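Local coordinates for nucleocapsid (PDB 4AKL), which probably binds single- and double-stranded RNA, helps package the viral genome and cuts double-stranded DNA without sequence specificity, at residues A[254-258]-A[276-281]. Coordinates in Å, arbitrary orientation, origin at the centre of the assembly. Numbering follows the deposited sequence.
Sequences VEALN and MVTNLL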
ATOM      1  N   VAL A 254     -13.004   9.809  31.773  1.00 57.00           N
ATOM      2  CA  VAL A 254     -12.931  11.238  32.079  1.00 55.32           C
ATOM      3  C   VAL A 254     -14.325  11.855  32.053  1.00 56.78           C
ATOM      4  O   VAL A 254     -14.611  12.712  32.880  1.00 55.47           O
ATOM      5  CB  VAL A 254     -11.938  12.027  31.144  1.00 55.76           C
ATOM      6  CG1 VAL A 254     -11.893  13.506  31.500  1.00 53.64           C
ATOM      7  CG2 VAL A 254     -10.525  11.461  31.249  1.00 54.73           C
ATOM      8  N   GLU A 255     -15.171  11.413  31.127  1.00 60.24           N
ATOM      9  CA  GLU A 255     -16.559  11.852  31.051  1.00 62.43           C
ATOM     10  C   GLU A 255     -17.304  11.359  32.275  1.00 61.51           C
ATOM     11  O   GLU A 255     -18.171  12.064  32.801  1.00 61.28           O
ATOM     12  CB  GLU A 255     -17.259  11.341  29.764  1.00 66.95           C
ATOM     13  CG  GLU A 255     -16.724  11.946  28.423  1.00 70.37           C
ATOM     14  CD  GLU A 255     -17.178  11.176  27.146  1.00 77.13           C
ATOM     15  OE1 GLU A 255     -17.964  10.197  27.249  1.00 80.55           O
ATOM     16  OE2 GLU A 255     -16.743  11.556  26.024  1.00 81.11           O
ATOM     17  N   ALA A 256     -16.962  10.148  32.731  1.00 61.19           N
ATOM     18  CA  ALA A 256     -17.544   9.605  33.958  1.00 60.86           C
ATOM     19  C   ALA A 256     -17.185  10.501  35.153  1.00 57.61           C
ATOM     20  O   ALA A 256     -18.048  10.809  35.995  1.00 58.07           O
ATOM     21  CB  ALA A 256     -17.083   8.176  34.177  1.00 61.54           C
ATOM     22  N   LEU A 257     -15.920  10.938  35.206  1.00 54.94           N
ATOM     23  CA  LEU A 257     -15.436  11.859  36.250  1.00 52.06           C
ATOM     24  C   LEU A 257     -16.225  13.176  36.250  1.00 52.39           C
ATOM     25  O   LEU A 257     -16.613  13.702  37.299  1.00 51.47           O
ATOM     26  CB  LEU A 257     -13.928  12.197  36.067  1.00 49.85           C
ATOM     27  CG  LEU A 257     -13.277  13.136  37.091  1.00 48.27           C
ATOM     28  CD1 LEU A 257     -13.147  12.416  38.456  1.00 45.18           C
ATOM     29  CD2 LEU A 257     -11.910  13.727  36.662  1.00 47.05           C
ATOM     30  N   ASN A 258     -16.416  13.720  35.068  1.00 54.25           N
ATOM     31  CA  ASN A 258     -17.112  14.987  34.915  1.00 55.11           C
ATOM     32  C   ASN A 258     -18.563  14.903  35.431  1.00 56.66           C
ATOM     33  O   ASN A 258     -19.033  15.844  36.086  1.00 56.47           O
ATOM     34  CB  ASN A 258     -17.042  15.444  33.463  1.00 57.20           C
ATOM     35  CG  ASN A 258     -17.508  16.859  33.278  1.00 58.46           C
ATOM     36  OD1 ASN A 258     -17.085  17.767  33.991  1.00 59.03           O
ATOM     37  ND2 ASN A 258     -18.386  17.062  32.313  1.00 61.80           N
ATOM     38  N   MET A 276      -9.086  19.958  36.124  1.00 47.63           N
ATOM     39  CA  MET A 276      -8.676  18.560  36.078  1.00 47.31           C
ATOM     40  C   MET A 276      -9.310  17.848  34.883  1.00 48.39           C
ATOM     41  O   MET A 276      -8.611  17.110  34.182  1.00 49.19           O
ATOM     42  CB  MET A 276      -9.018  17.833  37.364  1.00 45.69           C
ATOM     43  CG  MET A 276      -8.566  16.380  37.330  1.00 47.18           C
ATOM     44  SD  MET A 276      -8.596  15.630  38.942  1.00 49.45           S
ATOM     45  CE  MET A 276      -7.191  16.379  39.761  1.00 44.96           C
ATOM     46  N   VAL A 277     -10.613  18.065  34.653  1.00 48.61           N
ATOM     47  CA  VAL A 277     -11.281  17.436  33.526  1.00 50.15           C
ATOM     48  C   VAL A 277     -10.638  17.926  32.222  1.00 52.80           C
ATOM     49  O   VAL A 277     -10.241  17.105  31.363  1.00 53.82           O
ATOM     50  CB  VAL A 277     -12.816  17.734  33.473  1.00 51.35           C
ATOM     51  CG1 VAL A 277     -13.391  17.470  32.038  1.00 52.73           C
ATOM     52  CG2 VAL A 277     -13.581  16.949  34.539  1.00 48.62           C
ATOM     53  N   THR A 278     -10.541  19.258  32.087  1.00 53.40           N
ATOM     54  CA  THR A 278      -9.895  19.872  30.938  1.00 56.10           C
ATOM     55  C   THR A 278      -8.520  19.268  30.715  1.00 56.32           C
ATOM     56  O   THR A 278      -8.200  18.880  29.595  1.00 58.37           O
ATOM     57  CB  THR A 278      -9.773  21.418  31.103  1.00 56.94           C
ATOM     58  OG1 THR A 278     -11.076  21.980  31.174  1.00 56.37           O
ATOM     59  CG2 THR A 278      -9.022  22.066  29.902  1.00 60.75           C
ATOM     60  N   ASN A 279      -7.725  19.174  31.788  1.00 54.23           N
ATOM     61  CA  ASN A 279      -6.336  18.717  31.683  1.00 55.10           C
ATOM     62  C   ASN A 279      -6.161  17.253  31.331  1.00 55.10           C
ATOM     63  O   ASN A 279      -5.234  16.901  30.581  1.00 57.19           O
ATOM     64  CB  ASN A 279      -5.561  19.034  32.961  1.00 53.70           C
ATOM     65  CG  ASN A 279      -5.185  20.488  33.059  1.00 55.53           C
ATOM     66  OD1 ASN A 279      -5.131  21.210  32.055  1.00 58.53           O
ATOM     67  ND2 ASN A 279      -4.904  20.929  34.271  1.00 54.28           N
ATOM     68  N   LEU A 280      -7.034  16.402  31.859  1.00 53.24           N
ATOM     69  CA  LEU A 280      -7.030  14.989  31.501  1.00 53.39           C
ATOM     70  C   LEU A 280      -7.299  14.827  30.007  1.00 56.31           C
ATOM     71  O   LEU A 280      -6.668  13.975  29.354  1.00 57.51           O
ATOM     72  CB  LEU A 280      -8.034  14.188  32.342  1.00 51.49           C
ATOM     73  CG  LEU A 280      -7.510  13.773  33.726  1.00 50.17           C
ATOM     74  CD1 LEU A 280      -8.633  13.415  34.735  1.00 46.90           C
ATOM     75  CD2 LEU A 280      -6.501  12.597  33.532  1.00 51.40           C
ATOM     76  N   LEU A 281      -8.215  15.646  29.453  1.00 57.47           N
ATOM     77  CA  LEU A 281      -8.513  15.587  27.999  1.00 60.85           C
ATOM     78  C   LEU A 281      -7.324  15.994  27.124  1.00 63.54           C
ATOM     79  O   LEU A 281      -7.117  15.373  26.061  1.00 66.23           O
ATOM     80  CB  LEU A 281      -9.764  16.406  27.634  1.00 61.99           C
ATOM     81  CG  LEU A 281     -11.060  15.864  28.264  1.00 60.22           C
ATOM     82  CD1 LEU A 281     -12.253  16.816  28.041  1.00 60.58           C
ATOM     83  CD2 LEU A 281     -11.366  14.443  27.731  1.00 61.27           C
TER
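Helices 245-263 and 270-292 form an antiparallel helical hairpin. Their short segments 254-258 and 276-281 run at 174° with axes 10.0 Å apart. The hairpin projects from the main body of the nucleocapsid, and the centre of this contact lies about 38 Å from the centre of the chain. The turn joining the two helices carries the DEVD motif, Asp266 to Asp269.

Val254 and Leu257, one turn apart, both point toward the partner helix. In its t rotamer Val254 directs both methyls to that helix: CG1 lies 3.9 Å from Leu281 CD2 and 4.3 Å from Val277 CG1, while CG2 lies 3.9 Å from Leu280 CB. The valine therefore sits among three side chains. Leu257 is also t at chi1, with chi2 p. This extends its CD2 to 3.8 Å from Leu280 CD1, 4.2 Å from Val277 CG2 and 4.3 Å from Met276 CG. Leu281 starts sideways at CB, but its m,t conformation brings its end back to Val254. At the exposed margin, Asn258 OD1 approaches Val277 CG2 at 3.6 Å, a van der Waals contact.

Beyond the pair, Leu257 also touches Tyr209 and Met276 touches Phe213, so nearby loops pack against the hairpin.

No hydrogen bond or salt bridge links the two segments. Their association here thus rests on van der Waals packing and the burial of mainly apolar side chains, with 325 Å² buried over both segments.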